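Local coordinates for prolyl-tRNA synthetase (Giardia lamblia ATCC 50803, PDB 3IAL), which probably catalyses the ATP-dependent attachment of L-proline to tRNA(Pro) and is captured here with the prolyl-adenylate intermediate bound, at residues Leu236-Ser250 / His265-Ala279. Residues are numbered along the deposited sequence; the frame is centred on the assembly and turned at random.
Sequences LQTAGIHNLGQRFSS and HPYLTCAGISTRVLA. With PR8 (5'-O-[(R)-hydroxy{[(2S)-pyrrolidin-2-ylcarbonyl]oxy}phosphoryl]adenosine), chain H.
Gln237 O is gripped twice, by Arg276 NH1 at 2.8 Å and by PR8 O2' at 3.0 Å from Gln237 O. The arginine belongs to motif 3 of the class II synthetase core, strand then helix, and the strand 267-274 pairs antiparallel with 236-245 to floor the active site. The NH1 bond uses a lone pair in the carbonyl plane and lies in the guanidinium plane, with an N-H...O angle of 158°. Extended from CG to NE, the arginine chain lays its guanidinium against the adenine, with PR8 C4 over one face and Leu236 CD1 over the opposite one; Ile163 O takes a bond from NE. Ser274 OG donates to PR8 N3 at 2.9 Å and accepts from Arg276 N, a capping bond on the turn that leads into the helix. A water links Thr238 O and Ser274 N to the ribose O2'. Gly240 and Gly272, a hydrogen-bonded pair without side chains, lie beneath the phosphate and C5', and Gly240 CA comes within 3.2 Å of PR8 O2P. His242 NE2 donates a bent 2.8 Å bond to PR8 O10, the bridging oxygen of the acyl-phosphate link, its ring oriented by Ser223 at ND1, while Cys270 SG rests 3.9 Å from PR8 CA. Toward the far end, a type II' turn from Leu244 to Arg247 leads into the helix, and Ser249 OG donates to Pro266 O over 2.6 Å. Gln246 spans the same end: its CG lies over the Tyr267 ring face, and NE2 gives a nearly straight 2.8 Å bond (175°) to His265 O.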
loop_
_atom_site.group_PDB
_atom_site.type_symbol
_atom_site.label_atom_id
_atom_site.label_comp_id
_atom_site.label_asym_id
_atom_site.label_seq_id
_atom_site.Cartn_x
_atom_site.Cartn_y
_atom_site.Cartn_z
ATOM N N LEU B 236 -15.148 10.160 -18.645
ATOM C CA LEU B 236 -14.562 10.297 -17.330
ATOM C C LEU B 236 -13.060 10.499 -17.485
ATOM O O LEU B 236 -12.388 9.653 -18.076
ATOM C CB LEU B 236 -14.844 9.015 -16.537
ATOM C CG LEU B 236 -14.424 8.984 -15.068
ATOM C CD1 LEU B 236 -15.203 10.035 -14.280
ATOM C CD2 LEU B 236 -14.635 7.591 -14.488
ATOM N N GLN B 237 -12.523 11.605 -16.967
ATOM C CA GLN B 237 -11.076 11.827 -17.000
ATOM C C GLN B 237 -10.437 10.885 -16.001
ATOM O O GLN B 237 -10.636 11.013 -14.793
ATOM C CB GLN B 237 -10.685 13.272 -16.677
ATOM C CG GLN B 237 -9.180 13.510 -16.756
ATOM C CD GLN B 237 -8.757 14.885 -16.290
ATOM O OE1 GLN B 237 -9.351 15.889 -16.667
ATOM N NE2 GLN B 237 -7.711 14.936 -15.475
ATOM N N THR B 238 -9.648 9.955 -16.517
ATOM C CA THR B 238 -9.178 8.795 -15.758
ATOM C C THR B 238 -7.652 8.753 -15.638
ATOM O O THR B 238 -7.105 7.968 -14.870
ATOM C CB THR B 238 -9.732 7.522 -16.432
ATOM O OG1 THR B 238 -11.164 7.615 -16.461
ATOM C CG2 THR B 238 -9.320 6.240 -15.706
ATOM N N ALA B 239 -6.966 9.600 -16.397
ATOM C CA ALA B 239 -5.554 9.870 -16.160
ATOM C C ALA B 239 -5.312 11.345 -16.396
ATOM O O ALA B 239 -5.923 11.939 -17.279
ATOM C CB ALA B 239 -4.678 9.042 -17.077
ATOM N N GLY B 240 -4.431 11.928 -15.592
ATOM C CA GLY B 240 -3.960 13.288 -15.806
ATOM C C GLY B 240 -2.452 13.296 -15.794
ATOM O O GLY B 240 -1.835 12.896 -14.805
ATOM N N ILE B 241 -1.862 13.736 -16.900
ATOM C CA ILE B 241 -0.418 13.694 -17.096
ATOM C C ILE B 241 0.047 15.090 -17.537
ATOM O O ILE B 241 -0.346 15.572 -18.597
ATOM C CB ILE B 241 -0.065 12.597 -18.140
ATOM C CG1 ILE B 241 -0.241 11.215 -17.511
ATOM C CG2 ILE B 241 1.349 12.757 -18.675
ATOM C CD1 ILE B 241 -0.153 10.047 -18.486
ATOM N N HIS B 242 0.880 15.732 -16.721
ATOM C CA HIS B 242 1.149 17.167 -16.862
ATOM C C HIS B 242 2.617 17.551 -16.970
ATOM O O HIS B 242 3.472 17.009 -16.272
ATOM C CB HIS B 242 0.534 17.903 -15.675
ATOM C CG HIS B 242 -0.856 17.450 -15.359
ATOM N ND1 HIS B 242 -1.958 17.912 -16.041
ATOM C CD2 HIS B 242 -1.319 16.545 -14.466
ATOM C CE1 HIS B 242 -3.040 17.322 -15.573
ATOM N NE2 HIS B 242 -2.683 16.489 -14.616
ATOM N N ASN B 243 2.889 18.509 -17.852
ATOM C CA ASN B 243 4.191 19.153 -17.947
ATOM C C ASN B 243 4.042 20.503 -17.259
ATOM O O ASN B 243 3.341 21.381 -17.753
ATOM C CB ASN B 243 4.610 19.317 -19.415
ATOM C CG ASN B 243 6.077 19.734 -19.570
ATOM O OD1 ASN B 243 6.631 20.428 -18.719
ATOM N ND2 ASN B 243 6.702 19.311 -20.663
ATOM N N LEU B 244 4.669 20.644 -16.096
ATOM C CA LEU B 244 4.526 21.842 -15.273
ATOM C C LEU B 244 5.546 22.929 -15.629
ATOM O O LEU B 244 5.512 24.031 -15.069
ATOM C CB LEU B 244 4.646 21.464 -13.797
ATOM C CG LEU B 244 3.633 20.422 -13.316
ATOM C CD1 LEU B 244 3.810 20.190 -11.819
ATOM C CD2 LEU B 244 2.202 20.870 -13.625
ATOM N N GLY B 245 6.439 22.620 -16.569
ATOM C CA GLY B 245 7.469 23.552 -16.995
ATOM C C GLY B 245 8.421 23.888 -15.866
ATOM O O GLY B 245 8.807 23.017 -15.078
ATOM N N GLN B 246 8.790 25.162 -15.788
ATOM C CA GLN B 246 9.694 25.657 -14.755
ATOM C C GLN B 246 8.984 26.541 -13.728
ATOM O O GLN B 246 9.621 27.042 -12.802
ATOM C CB GLN B 246 10.839 26.426 -15.411
ATOM C CG GLN B 246 11.818 25.534 -16.138
ATOM C CD GLN B 246 12.730 26.304 -17.077
ATOM O OE1 GLN B 246 12.262 27.032 -17.954
ATOM N NE2 GLN B 246 14.044 26.129 -16.911
ATOM N N ARG B 247 7.669 26.702 -13.871
ATOM C CA ARG B 247 6.884 27.617 -13.031
ATOM C C ARG B 247 6.994 27.321 -11.541
ATOM O O ARG B 247 7.266 28.223 -10.741
ATOM C CB ARG B 247 5.403 27.600 -13.448
ATOM C CG ARG B 247 5.100 28.424 -14.694
ATOM C CD ARG B 247 3.784 28.007 -15.374
ATOM N NE ARG B 247 2.599 28.241 -14.543
ATOM C CZ ARG B 247 2.042 29.432 -14.314
ATOM N NH1 ARG B 247 0.961 29.509 -13.545
ATOM N NH2 ARG B 247 2.553 30.549 -14.834
ATOM N N PHE B 248 6.770 26.063 -11.173
ATOM C CA PHE B 248 6.862 25.632 -9.776
ATOM C C PHE B 248 8.300 25.693 -9.246
ATOM O O PHE B 248 8.517 25.977 -8.064
ATOM C CB PHE B 248 6.304 24.213 -9.605
ATOM C CG PHE B 248 4.801 24.145 -9.493
ATOM C CD1 PHE B 248 4.179 24.282 -8.262
ATOM C CD2 PHE B 248 4.016 23.920 -10.605
ATOM C CE1 PHE B 248 2.805 24.206 -8.142
ATOM C CE2 PHE B 248 2.647 23.840 -10.500
ATOM C CZ PHE B 248 2.037 23.973 -9.267
ATOM N N SER B 249 9.277 25.434 -10.114
ATOM C CA SER B 249 10.686 25.493 -9.728
ATOM C C SER B 249 11.102 26.904 -9.335
ATOM O O SER B 249 11.906 27.097 -8.414
ATOM C CB SER B 249 11.580 25.006 -10.871
ATOM O OG SER B 249 11.271 23.678 -11.239
ATOM N N SER B 250 10.572 27.892 -10.046
ATOM C CA SER B 250 10.808 29.294 -9.689
ATOM C C SER B 250 10.090 29.646 -8.391
ATOM O O SER B 250 10.660 30.276 -7.513
ATOM C CB SER B 250 10.327 30.225 -10.800
ATOM O OG SER B 250 10.615 31.571 -10.462
ATOM N N HIS B 265 16.795 26.334 -13.347
ATOM C CA HIS B 265 15.508 25.841 -12.880
ATOM C C HIS B 265 15.194 24.553 -13.626
ATOM O O HIS B 265 15.079 24.573 -14.848
ATOM C CB HIS B 265 14.394 26.852 -13.142
ATOM C CG HIS B 265 14.338 27.966 -12.145
ATOM N ND1 HIS B 265 14.310 27.744 -10.785
ATOM C CD2 HIS B 265 14.284 29.308 -12.310
ATOM C CE1 HIS B 265 14.257 28.904 -10.154
ATOM N NE2 HIS B 265 14.236 29.868 -11.057
ATOM N N PRO B 266 15.055 23.432 -12.898
ATOM C CA PRO B 266 14.699 22.197 -13.570
ATOM C C PRO B 266 13.231 22.198 -13.979
ATOM O O PRO B 266 12.436 22.998 -13.484
ATOM C CB PRO B 266 14.957 21.132 -12.500
ATOM C CG PRO B 266 14.721 21.833 -11.204
ATOM C CD PRO B 266 15.012 23.296 -11.431
ATOM N N TYR B 267 12.893 21.304 -14.896
ATOM C CA TYR B 267 11.520 21.105 -15.329
ATOM C C TYR B 267 10.824 20.140 -14.387
ATOM O O TYR B 267 11.470 19.246 -13.840
ATOM C CB TYR B 267 11.501 20.548 -16.755
ATOM C CG TYR B 267 11.548 21.622 -17.818
ATOM C CD1 TYR B 267 12.675 22.416 -17.989
ATOM C CD2 TYR B 267 10.458 21.842 -18.655
ATOM C CE1 TYR B 267 12.719 23.409 -18.972
ATOM C CE2 TYR B 267 10.493 22.821 -19.633
ATOM C CZ TYR B 267 11.623 23.602 -19.789
ATOM O OH TYR B 267 11.638 24.574 -20.765
ATOM N N LEU B 268 9.515 20.321 -14.198
ATOM C CA LEU B 268 8.708 19.397 -13.395
ATOM C C LEU B 268 7.598 18.727 -14.221
ATOM O O LEU B 268 6.963 19.364 -15.066
ATOM C CB LEU B 268 8.098 20.126 -12.195
ATOM C CG LEU B 268 9.070 20.651 -11.127
ATOM C CD1 LEU B 268 8.329 21.536 -10.136
ATOM C CD2 LEU B 268 9.822 19.527 -10.402
ATOM N N THR B 269 7.374 17.441 -13.966
ATOM C CA THR B 269 6.235 16.725 -14.522
ATOM C C THR B 269 5.496 15.955 -13.421
ATOM O O THR B 269 6.053 15.688 -12.348
ATOM C CB THR B 269 6.655 15.761 -15.665
ATOM O OG1 THR B 269 7.446 14.680 -15.146
ATOM C CG2 THR B 269 7.458 16.511 -16.743
ATOM N N CYS B 270 4.234 15.620 -13.678
ATOM C CA CYS B 270 3.487 14.743 -12.772
ATOM C C CYS B 270 2.406 13.954 -13.476
ATOM O O CYS B 270 1.991 14.289 -14.575
ATOM C CB CYS B 270 2.892 15.516 -11.600
ATOM S SG CYS B 270 1.793 16.849 -12.029
ATOM N N ALA B 271 1.983 12.876 -12.831
ATOM C CA ALA B 271 0.978 11.985 -13.384
ATOM C C ALA B 271 0.118 11.457 -12.261
ATOM O O ALA B 271 0.630 11.109 -11.200
ATOM C CB ALA B 271 1.627 10.833 -14.142
ATOM N N GLY B 272 -1.186 11.392 -12.506
ATOM C CA GLY B 272 -2.138 10.964 -11.489
ATOM C C GLY B 272 -3.181 10.005 -12.025
ATOM O O GLY B 272 -3.750 10.227 -13.096
ATOM N N ILE B 273 -3.402 8.929 -11.280
ATOM C CA ILE B 273 -4.539 8.028 -11.479
ATOM C C ILE B 273 -5.201 7.748 -10.126
ATOM O O ILE B 273 -4.533 7.665 -9.097
ATOM C CB ILE B 273 -4.154 6.694 -12.165
ATOM C CG1 ILE B 273 -3.079 5.938 -11.374
ATOM C CG2 ILE B 273 -3.699 6.947 -13.585
ATOM C CD1 ILE B 273 -3.019 4.431 -11.700
ATOM N N SER B 274 -6.521 7.624 -10.140
ATOM C CA SER B 274 -7.291 7.451 -8.932
ATOM C C SER B 274 -8.196 6.217 -9.047
ATOM O O SER B 274 -8.021 5.386 -9.944
ATOM C CB SER B 274 -8.134 8.700 -8.705
ATOM O OG SER B 274 -9.256 8.709 -9.577
ATOM N N THR B 275 -9.166 6.134 -8.135
ATOM C CA THR B 275 -10.210 5.105 -8.126
ATOM C C THR B 275 -11.085 5.089 -9.388
ATOM O O THR B 275 -11.807 4.113 -9.640
ATOM C CB THR B 275 -11.156 5.328 -6.939
ATOM O OG1 THR B 275 -11.696 6.653 -7.010
ATOM C CG2 THR B 275 -10.419 5.142 -5.610
ATOM N N ARG B 276 -11.041 6.172 -10.161
ATOM C CA ARG B 276 -11.722 6.236 -11.462
ATOM C C ARG B 276 -11.293 5.148 -12.448
ATOM O O ARG B 276 -12.076 4.757 -13.304
ATOM C CB ARG B 276 -11.502 7.605 -12.107
ATOM C CG ARG B 276 -12.236 8.702 -11.405
ATOM C CD ARG B 276 -12.004 10.018 -12.089
ATOM N NE ARG B 276 -12.971 11.010 -11.659
ATOM C CZ ARG B 276 -13.091 12.224 -12.173
ATOM N NH1 ARG B 276 -12.291 12.630 -13.159
ATOM N NH2 ARG B 276 -14.032 13.035 -11.695
ATOM N N VAL B 277 -10.051 4.680 -12.346
ATOM C CA VAL B 277 -9.570 3.575 -13.185
ATOM C C VAL B 277 -10.414 2.321 -12.910
ATOM O O VAL B 277 -10.891 1.667 -13.848
ATOM C CB VAL B 277 -8.081 3.263 -12.938
ATOM C CG1 VAL B 277 -7.600 2.133 -13.852
ATOM C CG2 VAL B 277 -7.219 4.508 -13.140
ATOM N N LEU B 278 -10.609 2.015 -11.623
ATOM C CA LEU B 278 -11.473 0.914 -11.202
ATOM C C LEU B 278 -12.910 1.157 -11.670
ATOM O O LEU B 278 -13.544 0.258 -12.214
ATOM C CB LEU B 278 -11.421 0.731 -9.681
ATOM C CG LEU B 278 -12.245 -0.402 -9.061
ATOM C CD1 LEU B 278 -11.800 -1.752 -9.611
ATOM C CD2 LEU B 278 -12.153 -0.381 -7.528
ATOM N N ALA B 279 -13.411 2.373 -11.482
ATOM C CA ALA B 279 -14.738 2.736 -11.985
ATOM C C ALA B 279 -14.898 2.344 -13.461
ATOM O O ALA B 279 -15.902 1.733 -13.833
ATOM C CB ALA B 279 -15.001 4.217 -11.799
HETATM C C PR8 H . -3.281 15.931 -10.850
HETATM N N PR8 H . -1.428 16.265 -9.335
HETATM O O PR8 H . -3.972 16.093 -9.842
HETATM P P PR8 H . -5.348 15.511 -12.165
HETATM N N1 PR8 H . -12.829 11.544 -7.402
HETATM C C2 PR8 H . -12.142 10.530 -7.918
HETATM N N3 PR8 H . -11.081 10.719 -8.706
HETATM C C4 PR8 H . -10.662 11.945 -9.016
HETATM C C5 PR8 H . -11.363 13.032 -8.502
HETATM C C6 PR8 H . -12.463 12.810 -7.678
HETATM N N6 PR8 H . -13.140 13.841 -7.170
HETATM N N7 PR8 H . -10.767 14.133 -8.942
HETATM C C8 PR8 H . -9.734 13.764 -9.704
HETATM N N9 PR8 H . -9.667 12.426 -9.761
HETATM C CA PR8 H . -1.758 15.969 -10.740
HETATM C CB PR8 H . -1.207 14.585 -11.042
HETATM C CD PR8 H . -0.446 15.279 -8.899
HETATM C CG PR8 H . -0.853 14.013 -9.662
HETATM C "C1'" PR8 H . -8.637 11.656 -10.528
HETATM O O10 PR8 H . -3.751 15.736 -12.112
HETATM O O1P PR8 H . -6.125 16.751 -11.910
HETATM C "C2'" PR8 H . -8.798 11.812 -12.060
HETATM O "O2'" PR8 H . -8.561 10.553 -12.709
HETATM O O2P PR8 H . -5.640 14.957 -13.644
HETATM C "C3'" PR8 H . -7.655 12.730 -12.425
HETATM O "O3'" PR8 H . -7.289 12.548 -13.795
HETATM C "C4'" PR8 H . -6.609 12.119 -11.512
HETATM O "O4'" PR8 H . -7.292 12.156 -10.239
HETATM C "C5'" PR8 H . -5.363 12.977 -11.539
HETATM O "O5'" PR8 H . -5.675 14.302 -11.155
HETATM O O HOH W 1 -8.154 7.986 -12.550
#